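Local coordinates for membrane-bound protease PH1510 (Pyrococcus horikoshii, PDB 6M4B), which cleaves proteins near hydrophobic or aromatic residues as a membrane-bound serine protease, degrading casein and a stomatin homolog in vitro, at residues A[25-30]-A[44-49]; A[69-74]-A[198-203]. The protein carries 1 engineered substitution. All blocks are in the same frame, centred on the assembly; numbering follows the deposited sequence.

Overall arrangement
Both interactions of this N-terminal protease domain are buried and apolar, and both rest on neighbouring strands of one parallel sheet. Interaction 1 holds helix 21-36 against strand 41-47. Its centre is about 9 Å from the centre of the chain. Interaction 2 lies further out, its centre about 13 Å from that of the chain. There the loop before strand 204-207 packs on strand 70-74 and on the proline just before it. The two centres are about 16 Å apart, and backbone hydrogen bonds probably join them: Leu-46 N meets Tyr-73 O at 2.7 Å. Interaction 1 is local in sequence and pairs one ring with two aliphatic side chains. Interaction 2 spans 123 intervening residues, and its loop also has polar bonds elsewhere.

Interaction 1 of 2, residues A[25-30]-A[44-49]; sequences DQFDRY and IELDTP
Phe-27 packs on Ile-44 and Leu-46 in a buried, wholly apolar helix-to-sheet contact. Helix 21-36 carries the ring, and strand 41-47 carries the two aliphatic side chains. No hydrogen bond crosses between the segments. CD1 of Ile-44 lies 3.6 Å from CD1 of Phe-27 and meets the ring obliquely. CG2 of Ile-44 adds a second touch, 3.9 Å from CE1 of Phe-27. The isoleucine thus uses both branches. Its CG1 is anti to the carbonyl carbon (chi1 -69°), which turns the longer branch to the ring. CD1 of Leu-46 lies at the ring edge, near its plane, 4.3 Å from CZ of Phe-27. Ile-72 of strand 70-74 and Ile-15 of strand 9-16 also touch Phe-27, so the ring bears on three strands. An alanine at Phe-27 would remove the ring, and would probably open a gap in front of Ile-44 CD1 and weaken the hold of the helix on the sheet. Asp-28 turns elsewhere, to a salt bridge with Arg-62. The contact lies within the beta-alpha-beta unit of strand 9-16, helix 21-36 and strand 41-47, a right-handed crossover typical of the ClpP/crotonase fold.

Interaction 2 of 2, residues A[69-74]-A[198-203]; sequences PVIIYV and LNFTNV
Pro-69 and Ile-71 meet Leu-198 and Phe-200 in a buried apolar contact on the parallel sheet of the ClpP/crotonase fold. Strand 70-74 is an inner strand of that sheet, between strands 41-47 and 94-97. Residues 198-203 belong to the loop between helix 175-182 and strand 204-207.

The aliphatic contacts centre on Leu-198. Its two methyl groups take different partners. CD2 of Leu-198 rests against the proline ring, 3.8 Å from CG of Pro-69. Leucine and proline run antiparallel alongside each other. CD1 of Leu-198 approaches CD1 of Ile-71 at 4.2 Å. Leu-94 of strand 94-97 touches both Leu-198 and Ile-71, so the neighbouring strand shares this apolar patch.

The aromatic contact is made by Phe-200. Ile-71 and Phe-200 point at one another across the contact. The delta methyl (CD1) of Ile-71 reaches the ring at its edge, near the ring plane. Ile-71 CG1 is anti to the carbonyl carbon (chi1 -62°), and the extended chi2 of 173° carries CD1 out to the ring. Within the loop, CB of Leu-198 lies 4.0 Å above one face of the Phe-200 ring, offset toward its rim. Leu-179 and Ser-182 of helix 175-182 and Ala-41 of strand 41-47 also touch this phenylalanine.

The loop also has polar bonds of its own, none of them to residues 69-74. The backbone N of Asn-199 hydrogen-bonds to Glu-40, and that of Phe-200 to Asn-183. A weak hydrogen bond of 3.4 Å runs from Thr-201 N to Asn-199 OD1. Across the segments the contact stays apolar, and at the ring edge Ile-71 CD1 sits 3.8 Å from Phe-200 CZ.

Interaction 1 of 2, residues A[25-30]-A[44-49]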
loop_
_atom_site.group_PDB
_atom_site.type_symbol
_atom_site.label_atom_id
_atom_site.label_comp_id
_atom_site.label_asym_id
_atom_site.label_seq_id
_atom_site.Cartn_x
_atom_site.Cartn_y
_atom_site.Cartn_z
ATOM N N ASP A 25 6.774 5.860 -14.372
ATOM C CA ASP A 25 6.093 6.106 -15.696
ATOM C C ASP A 25 6.328 4.940 -16.681
ATOM O O ASP A 25 5.412 4.560 -17.409
ATOM C CB ASP A 25 6.542 7.410 -16.388
ATOM C CG ASP A 25 6.187 8.655 -15.619
ATOM O OD1 ASP A 25 5.119 8.737 -14.986
ATOM O OD2 ASP A 25 6.996 9.590 -15.671
ATOM N N GLN A 26 7.527 4.357 -16.643
ATOM C CA GLN A 26 7.834 3.168 -17.443
ATOM C C GLN A 26 6.906 1.980 -17.084
ATOM O O GLN A 26 6.229 1.472 -17.965
ATOM C CB GLN A 26 9.280 2.757 -17.299
ATOM C CG GLN A 26 10.284 3.804 -17.782
ATOM C CD GLN A 26 11.708 3.321 -17.600
ATOM O OE1 GLN A 26 12.397 3.695 -16.642
ATOM N NE2 GLN A 26 12.129 2.408 -18.469
ATOM N N PHE A 27 6.838 1.587 -15.801
ATOM C CA PHE A 27 5.883 0.547 -15.341
ATOM C C PHE A 27 4.475 0.928 -15.679
ATOM O O PHE A 27 3.678 0.075 -16.109
ATOM C CB PHE A 27 5.940 0.312 -13.811
ATOM C CG PHE A 27 7.051 -0.588 -13.345
ATOM C CD1 PHE A 27 6.830 -1.935 -13.160
ATOM C CD2 PHE A 27 8.286 -0.092 -13.026
ATOM C CE1 PHE A 27 7.825 -2.769 -12.671
ATOM C CE2 PHE A 27 9.297 -0.923 -12.549
ATOM C CZ PHE A 27 9.055 -2.266 -12.361
ATOM N N ASP A 28 4.116 2.192 -15.464
ATOM C CA ASP A 28 2.721 2.586 -15.793
ATOM C C ASP A 28 2.410 2.358 -17.293
ATOM O O ASP A 28 1.335 1.830 -17.652
ATOM C CB ASP A 28 2.441 4.040 -15.418
ATOM C CG ASP A 28 0.994 4.444 -15.622
ATOM O OD1 ASP A 28 0.069 3.626 -15.471
ATOM O OD2 ASP A 28 0.755 5.638 -15.931
ATOM N N ARG A 29 3.347 2.758 -18.148
ATOM C CA ARG A 29 3.116 2.689 -19.599
ATOM C C ARG A 29 3.044 1.231 -20.043
ATOM O O ARG A 29 2.053 0.836 -20.669
ATOM C CB ARG A 29 4.213 3.457 -20.375
ATOM C CG ARG A 29 4.049 3.488 -21.897
ATOM C CD ARG A 29 5.154 4.346 -22.598
ATOM N NE ARG A 29 5.345 3.902 -23.994
ATOM C CZ ARG A 29 6.160 2.918 -24.401
ATOM N NH1 ARG A 29 6.230 2.626 -25.699
ATOM N NH2 ARG A 29 6.903 2.221 -23.543
ATOM N N TYR A 30 4.066 0.443 -19.682
ATOM C CA TYR A 30 4.138 -0.971 -20.069
ATOM C C TYR A 30 2.916 -1.776 -19.565
ATOM O O TYR A 30 2.327 -2.580 -20.281
ATOM C CB TYR A 30 5.411 -1.616 -19.525
ATOM C CG TYR A 30 6.719 -1.160 -20.138
ATOM C CD1 TYR A 30 6.861 -1.011 -21.517
ATOM C CD2 TYR A 30 7.846 -0.930 -19.341
ATOM C CE1 TYR A 30 8.078 -0.621 -22.082
ATOM C CE2 TYR A 30 9.066 -0.546 -19.891
ATOM C CZ TYR A 30 9.177 -0.384 -21.271
ATOM O OH TYR A 30 10.381 -0.003 -21.844
ATOM N N ILE A 44 8.204 -8.401 -16.538
ATOM C CA ILE A 44 9.099 -7.289 -16.456
ATOM C C ILE A 44 10.415 -7.826 -16.004
ATOM O O ILE A 44 10.531 -8.321 -14.897
ATOM C CB ILE A 44 8.529 -6.198 -15.566
ATOM C CG1 ILE A 44 7.337 -5.602 -16.312
ATOM C CG2 ILE A 44 9.603 -5.164 -15.253
ATOM C CD1 ILE A 44 6.544 -4.624 -15.519
ATOM N N GLU A 45 11.393 -7.737 -16.912
ATOM C CA GLU A 45 12.766 -8.157 -16.664
ATOM C C GLU A 45 13.458 -7.022 -15.904
ATOM O O GLU A 45 13.633 -5.932 -16.441
ATOM C CB GLU A 45 13.492 -8.450 -17.971
ATOM C CG GLU A 45 13.026 -9.748 -18.627
ATOM C CD GLU A 45 13.585 -9.960 -20.039
ATOM O OE1 GLU A 45 14.213 -9.025 -20.580
ATOM O OE2 GLU A 45 13.381 -11.051 -20.617
ATOM N N LEU A 46 13.779 -7.268 -14.640
ATOM C CA LEU A 46 14.159 -6.196 -13.733
ATOM C C LEU A 46 15.600 -6.364 -13.286
ATOM O O LEU A 46 16.025 -7.450 -12.961
ATOM C CB LEU A 46 13.244 -6.172 -12.499
ATOM C CG LEU A 46 13.514 -5.077 -11.456
ATOM C CD1 LEU A 46 13.119 -3.712 -11.991
ATOM C CD2 LEU A 46 12.757 -5.404 -10.195
ATOM N N ASP A 47 16.355 -5.270 -13.354
ATOM C CA ASP A 47 17.737 -5.218 -12.869
ATOM C C ASP A 47 17.918 -3.820 -12.249
ATOM O O ASP A 47 17.938 -2.796 -12.952
ATOM C CB ASP A 47 18.726 -5.447 -14.021
ATOM C CG ASP A 47 20.178 -5.577 -13.551
ATOM O OD1 ASP A 47 20.420 -5.715 -12.333
ATOM O OD2 ASP A 47 21.089 -5.620 -14.412
ATOM N N THR A 48 17.988 -3.775 -10.932
ATOM C CA THR A 48 18.066 -2.487 -10.252
ATOM C C THR A 48 18.867 -2.624 -8.978
ATOM O O THR A 48 18.805 -3.656 -8.319
ATOM C CB THR A 48 16.672 -1.919 -9.948
ATOM O OG1 THR A 48 16.796 -0.623 -9.354
ATOM C CG2 THR A 48 15.858 -2.824 -9.001
ATOM N N PRO A 49 19.660 -1.600 -8.640
ATOM C CA PRO A 49 20.301 -1.585 -7.302
ATOM C C PRO A 49 19.404 -0.927 -6.231
ATOM O O PRO A 49 19.740 -0.964 -5.051
ATOM C CB PRO A 49 21.561 -0.743 -7.533
ATOM C CG PRO A 49 21.101 0.258 -8.565
ATOM C CD PRO A 49 20.074 -0.444 -9.461
#

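Interaction 2 of 2, residues A[69-74]-A[198-203]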
loop_
_atom_site.group_PDB
_atom_site.type_symbol
_atom_site.label_atom_id
_atom_site.label_comp_id
_atom_site.label_asym_id
_atom_site.label_seq_id
_atom_site.Cartn_x
_atom_site.Cartn_y
_atom_site.Cartn_z
ATOM N N PRO A 69 -1.990 -10.098 -14.549
ATOM C CA PRO A 69 -0.815 -10.497 -13.774
ATOM C C PRO A 69 0.492 -9.829 -14.253
ATOM O O PRO A 69 0.759 -9.785 -15.422
ATOM C CB PRO A 69 -0.769 -12.019 -13.987
ATOM C CG PRO A 69 -2.178 -12.411 -14.357
ATOM C CD PRO A 69 -2.738 -11.261 -15.098
ATOM N N VAL A 70 1.256 -9.294 -13.311
ATOM C CA VAL A 70 2.617 -8.801 -13.475
ATOM C C VAL A 70 3.638 -9.775 -12.846
ATOM O O VAL A 70 3.607 -10.067 -11.620
ATOM C CB VAL A 70 2.803 -7.437 -12.785
ATOM C CG1 VAL A 70 4.183 -6.843 -13.117
ATOM C CG2 VAL A 70 1.699 -6.502 -13.207
ATOM N N ILE A 71 4.555 -10.249 -13.658
ATOM C CA ILE A 71 5.588 -11.183 -13.246
ATOM C C ILE A 71 6.873 -10.361 -13.216
ATOM O O ILE A 71 7.235 -9.745 -14.213
ATOM C CB ILE A 71 5.685 -12.374 -14.206
ATOM C CG1 ILE A 71 4.357 -13.135 -14.184
ATOM C CG2 ILE A 71 6.822 -13.293 -13.789
ATOM C CD1 ILE A 71 4.252 -14.240 -15.199
ATOM N N ILE A 72 7.559 -10.374 -12.076
ATOM C CA ILE A 72 8.828 -9.703 -11.955
ATOM C C ILE A 72 9.893 -10.778 -12.139
ATOM O O ILE A 72 9.892 -11.775 -11.431
ATOM C CB ILE A 72 8.967 -8.963 -10.596
ATOM C CG1 ILE A 72 7.906 -7.851 -10.475
ATOM C CG2 ILE A 72 10.347 -8.388 -10.463
ATOM C CD1 ILE A 72 8.001 -6.729 -11.465
ATOM N N TYR A 73 10.759 -10.562 -13.131
ATOM C CA TYR A 73 11.741 -11.530 -13.545
ATOM C C TYR A 73 13.086 -10.863 -13.409
ATOM O O TYR A 73 13.408 -9.945 -14.161
ATOM C CB TYR A 73 11.507 -11.970 -14.976
ATOM C CG TYR A 73 12.437 -13.052 -15.562
ATOM C CD1 TYR A 73 13.131 -13.933 -14.753
ATOM C CD2 TYR A 73 12.596 -13.184 -16.952
ATOM C CE1 TYR A 73 13.925 -14.927 -15.283
ATOM C CE2 TYR A 73 13.415 -14.180 -17.506
ATOM C CZ TYR A 73 14.044 -15.071 -16.681
ATOM O OH TYR A 73 14.850 -16.081 -17.203
ATOM N N VAL A 74 13.844 -11.326 -12.425
ATOM C CA VAL A 74 15.154 -10.776 -12.162
ATOM C C VAL A 74 16.128 -11.384 -13.187
ATOM O O VAL A 74 16.473 -12.578 -13.139
ATOM C CB VAL A 74 15.640 -11.057 -10.726
ATOM C CG1 VAL A 74 16.901 -10.212 -10.455
ATOM C CG2 VAL A 74 14.541 -10.711 -9.715
ATOM N N LEU A 198 -2.366 -18.964 -14.203
ATOM C CA LEU A 198 -1.675 -18.505 -15.385
ATOM C C LEU A 198 -1.740 -19.593 -16.465
ATOM O O LEU A 198 -1.521 -20.788 -16.190
ATOM C CB LEU A 198 -0.220 -18.182 -15.084
ATOM C CG LEU A 198 0.012 -17.035 -14.089
ATOM C CD1 LEU A 198 1.457 -17.014 -13.643
ATOM C CD2 LEU A 198 -0.382 -15.711 -14.703
ATOM N N ASN A 199 -2.056 -19.199 -17.681
ATOM C CA ASN A 199 -2.168 -20.153 -18.780
ATOM C C ASN A 199 -1.195 -19.813 -19.840
ATOM O O ASN A 199 -1.383 -18.854 -20.612
ATOM C CB ASN A 199 -3.562 -20.138 -19.341
ATOM C CG ASN A 199 -3.674 -20.910 -20.644
ATOM O OD1 ASN A 199 -2.823 -21.712 -21.016
ATOM N ND2 ASN A 199 -4.755 -20.650 -21.343
ATOM N N PHE A 200 -0.116 -20.584 -19.858
ATOM C CA PHE A 200 0.972 -20.297 -20.766
ATOM C C PHE A 200 1.290 -21.455 -21.678
ATOM O O PHE A 200 2.353 -21.513 -22.284
ATOM C CB PHE A 200 2.256 -19.974 -19.971
ATOM C CG PHE A 200 2.219 -18.674 -19.180
ATOM C CD1 PHE A 200 1.567 -17.510 -19.659
ATOM C CD2 PHE A 200 2.933 -18.590 -18.031
ATOM C CE1 PHE A 200 1.625 -16.338 -18.946
ATOM C CE2 PHE A 200 2.993 -17.417 -17.302
ATOM C CZ PHE A 200 2.357 -16.303 -17.755
ATOM N N THR A 201 0.361 -22.365 -21.830
ATOM C CA THR A 201 0.610 -23.519 -22.666
ATOM C C THR A 201 0.960 -23.120 -24.112
ATOM O O THR A 201 1.962 -23.555 -24.630
ATOM C CB THR A 201 -0.606 -24.416 -22.600
ATOM O OG1 THR A 201 -0.875 -24.673 -21.210
ATOM C CG2 THR A 201 -0.357 -25.737 -23.400
ATOM N N ASN A 202 0.171 -22.240 -24.711
ATOM C CA ASN A 202 0.465 -21.691 -26.044
ATOM C C ASN A 202 0.250 -20.229 -26.024
ATOM O O ASN A 202 -0.891 -19.761 -25.890
ATOM C CB ASN A 202 -0.454 -22.317 -27.083
ATOM C CG ASN A 202 -0.117 -23.758 -27.305
ATOM O OD1 ASN A 202 -0.838 -24.659 -26.904
ATOM N ND2 ASN A 202 1.039 -23.982 -27.883
ATOM N N VAL A 203 1.334 -19.486 -26.129
ATOM C CA VAL A 203 1.279 -18.057 -25.884
ATOM C C VAL A 203 2.145 -17.311 -26.883
ATOM O O VAL A 203 3.095 -17.855 -27.364
ATOM C CB VAL A 203 1.656 -17.791 -24.439
ATOM C CG1 VAL A 203 3.003 -18.363 -24.124
ATOM C CG2 VAL A 203 1.707 -16.319 -24.195
#